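PDB 4OW5: fusolin, which binds chitin, belongs to the lytic polysaccharide monooxygenase family, enhances the virulence of entomopoxviruses and crystallises in vivo into viral spindles. Local coordinates for the interface of chains A and B. Sequence-based numbering; all coordinates share one arbitrary frame. Chains: chain A/B, Fusolin.

Contact 1: the interface of chains A and B. Residues chain A 33, 36, 40, 113-115; chain B 238-239.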
# COMPACT_ATOMS: atom_id res chain seq x y z
N MET A 33 15.37 -6.92 6.11
CA MET A 33 14.81 -8.26 6.10
C MET A 33 15.86 -9.27 5.72
O MET A 33 15.90 -10.30 6.37
CB MET A 33 13.56 -8.34 5.24
CG MET A 33 12.38 -7.58 5.82
SD MET A 33 12.00 -7.97 7.55
CE MET A 33 11.63 -9.67 7.43
N ALA A 36 17.74 -9.56 9.01
CA ALA A 36 16.96 -10.33 9.99
C ALA A 36 16.97 -11.82 9.67
O ALA A 36 17.05 -12.61 10.59
CB ALA A 36 15.51 -9.85 10.01
N ASN A 40 18.56 -14.49 12.20
CA ASN A 40 17.74 -15.51 12.82
C ASN A 40 18.47 -16.85 12.80
O ASN A 40 18.51 -17.56 13.81
CB ASN A 40 16.37 -15.67 12.13
CG ASN A 40 15.22 -15.22 13.00
OD1 ASN A 40 15.35 -14.31 13.81
ND2 ASN A 40 14.12 -15.92 12.94
N VAL A 113 10.82 -15.71 7.72
CA VAL A 113 10.34 -14.77 8.71
C VAL A 113 9.41 -13.77 7.99
O VAL A 113 9.55 -13.55 6.80
CB VAL A 113 11.47 -14.04 9.49
CG1 VAL A 113 12.38 -15.01 10.22
CG2 VAL A 113 12.24 -13.10 8.60
N SER A 114 8.50 -13.17 8.72
CA SER A 114 7.58 -12.18 8.18
C SER A 114 8.12 -10.78 8.49
O SER A 114 8.92 -10.60 9.39
CB SER A 114 6.18 -12.40 8.74
OG SER A 114 6.14 -12.39 10.14
N GLY A 115 7.72 -9.84 7.66
CA GLY A 115 8.16 -8.46 7.74
C GLY A 115 8.15 -7.75 6.41
O GLY A 115 7.55 -8.23 5.43
N GLY B 238 10.79 -3.76 9.21
CA GLY B 238 11.68 -4.71 9.85
C GLY B 238 10.97 -6.02 10.11
O GLY B 238 9.82 -6.22 9.71
N ILE B 239 11.69 -6.92 10.74
CA ILE B 239 11.17 -8.23 11.06
C ILE B 239 10.01 -8.14 12.06
O ILE B 239 10.01 -7.29 12.93
CB ILE B 239 12.31 -9.17 11.58
CG1 ILE B 239 11.77 -10.63 11.69
CG2 ILE B 239 12.94 -8.67 12.91
CD1 ILE B 239 12.80 -11.74 12.04
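B:Ile239 is the apolar centre, wedged between A:Ala36 on helix 32-47 and A:Val113 on the loop that runs on through A:Gly115. It contributes about half of the 117 Å² buried in the patch. Its chain is fully extended, with CG1 opposite the backbone nitrogen (chi1 -171°) and CD1 continuing straight on, so the terminal methyl is carried deep along the groove to A:Val113. There B:Ile239 CD1 sits across the fork of the valine, 3.7 Å from A:Val113 CB and about as near to both of its methyls; the two side chains run at about a right angle. On the helix side the A:Ala36 methyl butts against the branch point of the isoleucine, A:Ala36 CB to B:Ile239 CB 3.6 Å. The other methyl, B:Ile239 CG2, points away from A:Val113 and only brushes A:Ala36.

A:Met33, one turn before A:Ala36, closes the groove near the backbone of chain B. Its chain curls at chi2 (-51°) and chi3, which lays the sulfur over the face of the peptide joining B:Gly238 to B:Ile239; A:Met33 SD is 3.4 Å from B:Ile239 N. The end methyl, A:Met33 CE, reaches B:Ile239 CA at 3.9 Å.

Toward the rim, polar atoms skirt the hydrocarbon. The side-chain oxygen A:Asn40 OD1 lies 4.0 Å from B:Ile239 CD1 at the far end of the groove. Along the loop, the backbone carbonyl A:Ser114 O comes to 3.7 Å from B:Ile239 CG1. A:Gly115 and B:Ile239 pair as an antiparallel beta bridge, and A:Gly115 CA passes 3.4 Å from the carbonyl B:Gly238 O. This knob-in-groove fit pins the segment of chain B that follows strand 223-234 onto chain A. With its two-fold twin it probably helps hold the two-chain assembly together, and may contribute to packing in the spindles.

Contact 2: the interface of chains A and B. Residues chain A 127, 206, 235-236; chain B 159, 161.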
# COMPACT_ATOMS: atom_id res chain seq x y z
N ASN A 127 -5.04 1.85 -13.43
CA ASN A 127 -5.41 1.21 -12.18
C ASN A 127 -6.62 0.28 -12.28
O ASN A 127 -6.80 -0.52 -11.38
CB ASN A 127 -5.67 2.24 -11.14
CG ASN A 127 -4.43 3.04 -10.81
OD1 ASN A 127 -3.30 2.59 -10.99
ND2 ASN A 127 -4.62 4.26 -10.38
N GLN A 206 -4.00 -5.25 -4.61
CA GLN A 206 -3.92 -3.91 -4.04
C GLN A 206 -2.92 -3.87 -2.89
O GLN A 206 -2.76 -2.84 -2.29
CB GLN A 206 -5.32 -3.48 -3.56
CG GLN A 206 -6.41 -3.63 -4.65
CD GLN A 206 -6.04 -2.96 -5.96
OE1 GLN A 206 -5.55 -1.83 -5.98
NE2 GLN A 206 -6.33 -3.59 -7.09
N HIS A 235 0.35 2.10 -8.05
CA HIS A 235 -0.78 2.73 -8.74
C HIS A 235 -0.42 4.02 -9.40
O HIS A 235 0.38 4.79 -8.88
CB HIS A 235 -1.92 3.01 -7.77
CG HIS A 235 -2.54 1.78 -7.21
ND1 HIS A 235 -2.29 1.38 -5.91
CD2 HIS A 235 -3.42 0.92 -7.77
CE1 HIS A 235 -2.98 0.26 -5.74
NE2 HIS A 235 -3.68 -0.04 -6.83
N ARG A 236 -1.06 4.31 -10.51
CA ARG A 236 -0.91 5.58 -11.18
C ARG A 236 -1.68 6.64 -10.33
O ARG A 236 -2.76 6.36 -9.79
CB ARG A 236 -1.42 5.53 -12.62
CG ARG A 236 -1.04 6.77 -13.43
CD ARG A 236 -1.27 6.61 -14.92
NE ARG A 236 -2.36 7.44 -15.46
CZ ARG A 236 -2.74 7.46 -16.73
NH1 ARG A 236 -2.13 6.69 -17.63
NH2 ARG A 236 -3.74 8.25 -17.12
N ASN B 159 -11.52 -0.13 -3.28
CA ASN B 159 -10.33 0.38 -3.95
C ASN B 159 -10.58 1.86 -4.27
O ASN B 159 -11.34 2.16 -5.18
CB ASN B 159 -10.06 -0.47 -5.19
CG ASN B 159 -8.85 -0.08 -5.98
OD1 ASN B 159 -8.39 1.05 -5.93
ND2 ASN B 159 -8.41 -0.96 -6.84
N TYR B 161 -8.80 4.03 -5.72
CA TYR B 161 -8.32 4.43 -7.04
C TYR B 161 -9.37 4.26 -8.13
O TYR B 161 -9.25 4.91 -9.16
CB TYR B 161 -7.06 3.64 -7.43
CG TYR B 161 -5.89 3.88 -6.51
CD1 TYR B 161 -5.09 5.00 -6.65
CD2 TYR B 161 -5.60 2.99 -5.48
CE1 TYR B 161 -4.04 5.26 -5.77
CE2 TYR B 161 -4.59 3.26 -4.56
CZ TYR B 161 -3.83 4.41 -4.70
OH TYR B 161 -2.75 4.64 -3.88
O HOH W 1 -7.16 5.66 -10.73
O HOH W 2 -6.14 -0.68 -8.74
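A:His235 and B:Tyr161 meet from loop backbone, the histidine in extended conformation just beyond strand 223-234 and the tyrosine in a helix-like turn. Their rings stack face to face, 16° from parallel and 3.9 Å between ring centres. The overlap is slightly shifted: B:Tyr161 CD2 lies over the middle of the imidazole, and B:Tyr161 CE2 comes 3.3 Å from A:His235 ND1. With CG opposite the carbonyl carbon (chi1 -62°), the phenol swings out from chain B to lie flat on the histidine.

The imidazole is held at its edge: A:His235 NE2 donates to the amide oxygen A:Gln206 OE1 at 2.7 Å, tilted from the carbonyl plane. Beside the stack, the A:Asn127 amide clasps the backbone of the poorly ordered A:Arg236, OD1 accepting from its N and ND2 donating to its O, both in plane on carbonyl lone pairs. That amide stands at 68° to the phenol ring, its ND2 above and just beyond the CD1 rim, on the histidine's side. ND2 also reaches water 1, which lies 2.7 Å from the backbone carbonyl B:Tyr161 O.

Water 2 joins A:Asn127 O (2.7 Å) and A:Gln206 OE1 to B:Asn159 ND2 (3.0 Å). The A:Gln206 and B:Asn159 amides cross without a direct hydrogen bond; ND2 donates to water 2 instead. Stack and water bridges join loops of both chains and probably steady this part of the two-fold interface.

Contact 1 and contact 2 lie about 27 Å apart, measured between the centres of their C-alpha atoms, and belong to one two-fold interface. No residue is common to both, but one stretch of sequence serves each: the residues just after strand 223-234. A:His235 stacks at contact 2, with the backbone of A:Arg236 held beside it by A:Asn127; B:Gly238 and B:Ile239, the same stretch in the other copy, plug into chain A at contact 1. Symmetry gives every chain both roles. A ring stack flanked by water bridges and an apolar socket thus hold the same departing segment, plausibly guiding it across to the partner.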